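Local coordinates for protein putative eukaryotic translation initiation factor eIF-4E (Leishmania major, PDB 5WB5) that probably binds the methylated cap, including the cap-4 form, at the 5' end of messenger RNA and acts in translation initiation, at residues A[98-103]-A[209-214]. Residues are numbered along the deposited sequence; the frame is centred on the assembly and turned at random.
Sequences KLWVNL and SMVFTK
Residues 210-214 form the edge strand of the sheet within this chain and run antiparallel to 98-103. Lys98 and Thr213 make one hydrogen-bonded pair, Trp100 and Val211 the next. The straightest bond is Trp100 N to Val211 O, 2.9 Å at 174°. On the face with Lys98, Trp100, Val211 and Thr213, the flat indole of Trp100 is the surface that Val211 packs on. Trp100 CG sits between the backbone N and the carbonyl carbon (chi1 55°), and the ring reaches across to the edge strand. Val211 CB stands 3.9 Å from the centroid of the six-membered ring of Trp100, a CH-pi contact over one face. Both Val211 methyls lie near Trp100 CZ2, CG1 also near NE1 and CG2 also near CH2. Thr213 meets the ring at its edge: NE1 of Trp100 donates to OG1 of Thr213 at 3.2 Å, nearly in the ring plane. This bond and the valine help to hold the tilt of the ring. Arg177, on strand 175-182, adds a cation-pi contact.

The other face turns to helix 188-200. Leu99 CB abuts the edge of the Phe212 ring, 3.9 Å from Phe212 CD1. Met210 lies alongside Val101; its chain runs extended to SD, then turns (chi3 -78°), bringing Met210 CE 3.4 Å from Val101 CG1. Leu99 also touches Leu194, and Phe212 touches Ile191. This pairing closes one side of the curved, helix-backed antiparallel sheet of the eIF4E fold.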
# COMPACT_ATOMS: atom_id res chain seq x y z
N LYS A 98 2.91 12.60 -6.24
CA LYS A 98 2.97 11.78 -5.04
C LYS A 98 3.41 12.62 -3.85
O LYS A 98 4.33 13.44 -3.95
CB LYS A 98 3.93 10.59 -5.22
CG LYS A 98 5.38 10.96 -5.49
CD LYS A 98 6.23 9.71 -5.63
CE LYS A 98 7.67 10.03 -5.99
NZ LYS A 98 7.78 10.60 -7.36
N LEU A 99 2.73 12.41 -2.72
CA LEU A 99 3.10 13.00 -1.44
C LEU A 99 3.79 11.92 -0.61
O LEU A 99 3.16 10.92 -0.27
CB LEU A 99 1.87 13.54 -0.71
CG LEU A 99 2.07 14.10 0.70
CD1 LEU A 99 2.67 15.51 0.67
CD2 LEU A 99 0.76 14.11 1.46
N TRP A 100 5.06 12.13 -0.28
CA TRP A 100 5.85 11.10 0.36
C TRP A 100 6.55 11.64 1.60
O TRP A 100 6.67 12.85 1.80
CB TRP A 100 6.88 10.50 -0.61
CG TRP A 100 7.81 11.49 -1.25
CD1 TRP A 100 7.59 12.19 -2.40
CD2 TRP A 100 9.11 11.87 -0.79
NE1 TRP A 100 8.67 12.99 -2.68
CE2 TRP A 100 9.62 12.81 -1.71
CE3 TRP A 100 9.89 11.51 0.31
CZ2 TRP A 100 10.87 13.40 -1.56
CZ3 TRP A 100 11.14 12.10 0.46
CH2 TRP A 100 11.62 13.03 -0.47
N VAL A 101 6.99 10.70 2.43
CA VAL A 101 7.68 10.98 3.69
C VAL A 101 8.75 9.92 3.90
O VAL A 101 8.61 8.77 3.46
CB VAL A 101 6.71 11.01 4.89
CG1 VAL A 101 5.66 12.10 4.71
CG2 VAL A 101 6.04 9.65 5.08
N ASN A 102 9.81 10.31 4.60
CA ASN A 102 10.93 9.42 4.93
C ASN A 102 10.84 9.05 6.40
O ASN A 102 11.14 9.86 7.28
CB ASN A 102 12.27 10.07 4.61
CG ASN A 102 12.45 10.38 3.14
OD1 ASN A 102 11.74 9.84 2.29
ND2 ASN A 102 13.40 11.26 2.83
N LEU A 103 10.41 7.82 6.68
CA LEU A 103 10.45 7.26 8.02
C LEU A 103 11.82 6.62 8.25
O LEU A 103 12.61 6.44 7.32
CB LEU A 103 9.34 6.23 8.19
CG LEU A 103 7.99 6.60 7.57
CD1 LEU A 103 7.05 5.41 7.61
CD2 LEU A 103 7.39 7.80 8.28
N SER A 209 10.63 13.68 6.96
CA SER A 209 10.50 14.45 5.74
C SER A 209 9.07 14.34 5.23
O SER A 209 8.40 13.32 5.43
CB SER A 209 11.49 13.97 4.67
OG SER A 209 11.20 14.54 3.40
N MET A 210 8.60 15.40 4.58
CA MET A 210 7.32 15.39 3.89
C MET A 210 7.43 16.27 2.66
O MET A 210 7.77 17.45 2.77
CB MET A 210 6.18 15.87 4.79
CG MET A 210 4.82 15.91 4.10
SD MET A 210 3.43 15.98 5.24
CE MET A 210 3.33 14.28 5.78
N VAL A 211 7.16 15.70 1.49
CA VAL A 211 7.41 16.36 0.22
C VAL A 211 6.35 15.93 -0.77
O VAL A 211 6.08 14.74 -0.92
CB VAL A 211 8.82 16.02 -0.32
CG1 VAL A 211 9.06 16.69 -1.67
CG2 VAL A 211 9.90 16.42 0.67
N PHE A 212 5.75 16.90 -1.46
CA PHE A 212 4.90 16.61 -2.61
C PHE A 212 5.71 16.81 -3.88
O PHE A 212 6.54 17.73 -3.97
CB PHE A 212 3.66 17.50 -2.64
CG PHE A 212 2.71 17.16 -3.75
CD1 PHE A 212 1.87 16.06 -3.65
CD2 PHE A 212 2.66 17.93 -4.91
CE1 PHE A 212 1.00 15.74 -4.67
CE2 PHE A 212 1.79 17.61 -5.93
CZ PHE A 212 0.95 16.51 -5.81
N THR A 213 5.47 15.96 -4.87
CA THR A 213 6.22 15.99 -6.12
C THR A 213 5.29 15.68 -7.28
O THR A 213 4.70 14.59 -7.32
CB THR A 213 7.38 15.00 -6.09
OG1 THR A 213 8.20 15.24 -4.93
CG2 THR A 213 8.23 15.12 -7.34
N LYS A 214 5.15 16.62 -8.20
CA LYS A 214 4.42 16.36 -9.43
C LYS A 214 5.26 15.50 -10.36
O LYS A 214 6.48 15.64 -10.43
CB LYS A 214 4.05 17.68 -10.13
CG LYS A 214 3.25 17.50 -11.41
CD LYS A 214 2.88 18.83 -12.04
CE LYS A 214 2.11 18.65 -13.33
NZ LYS A 214 1.78 19.95 -13.98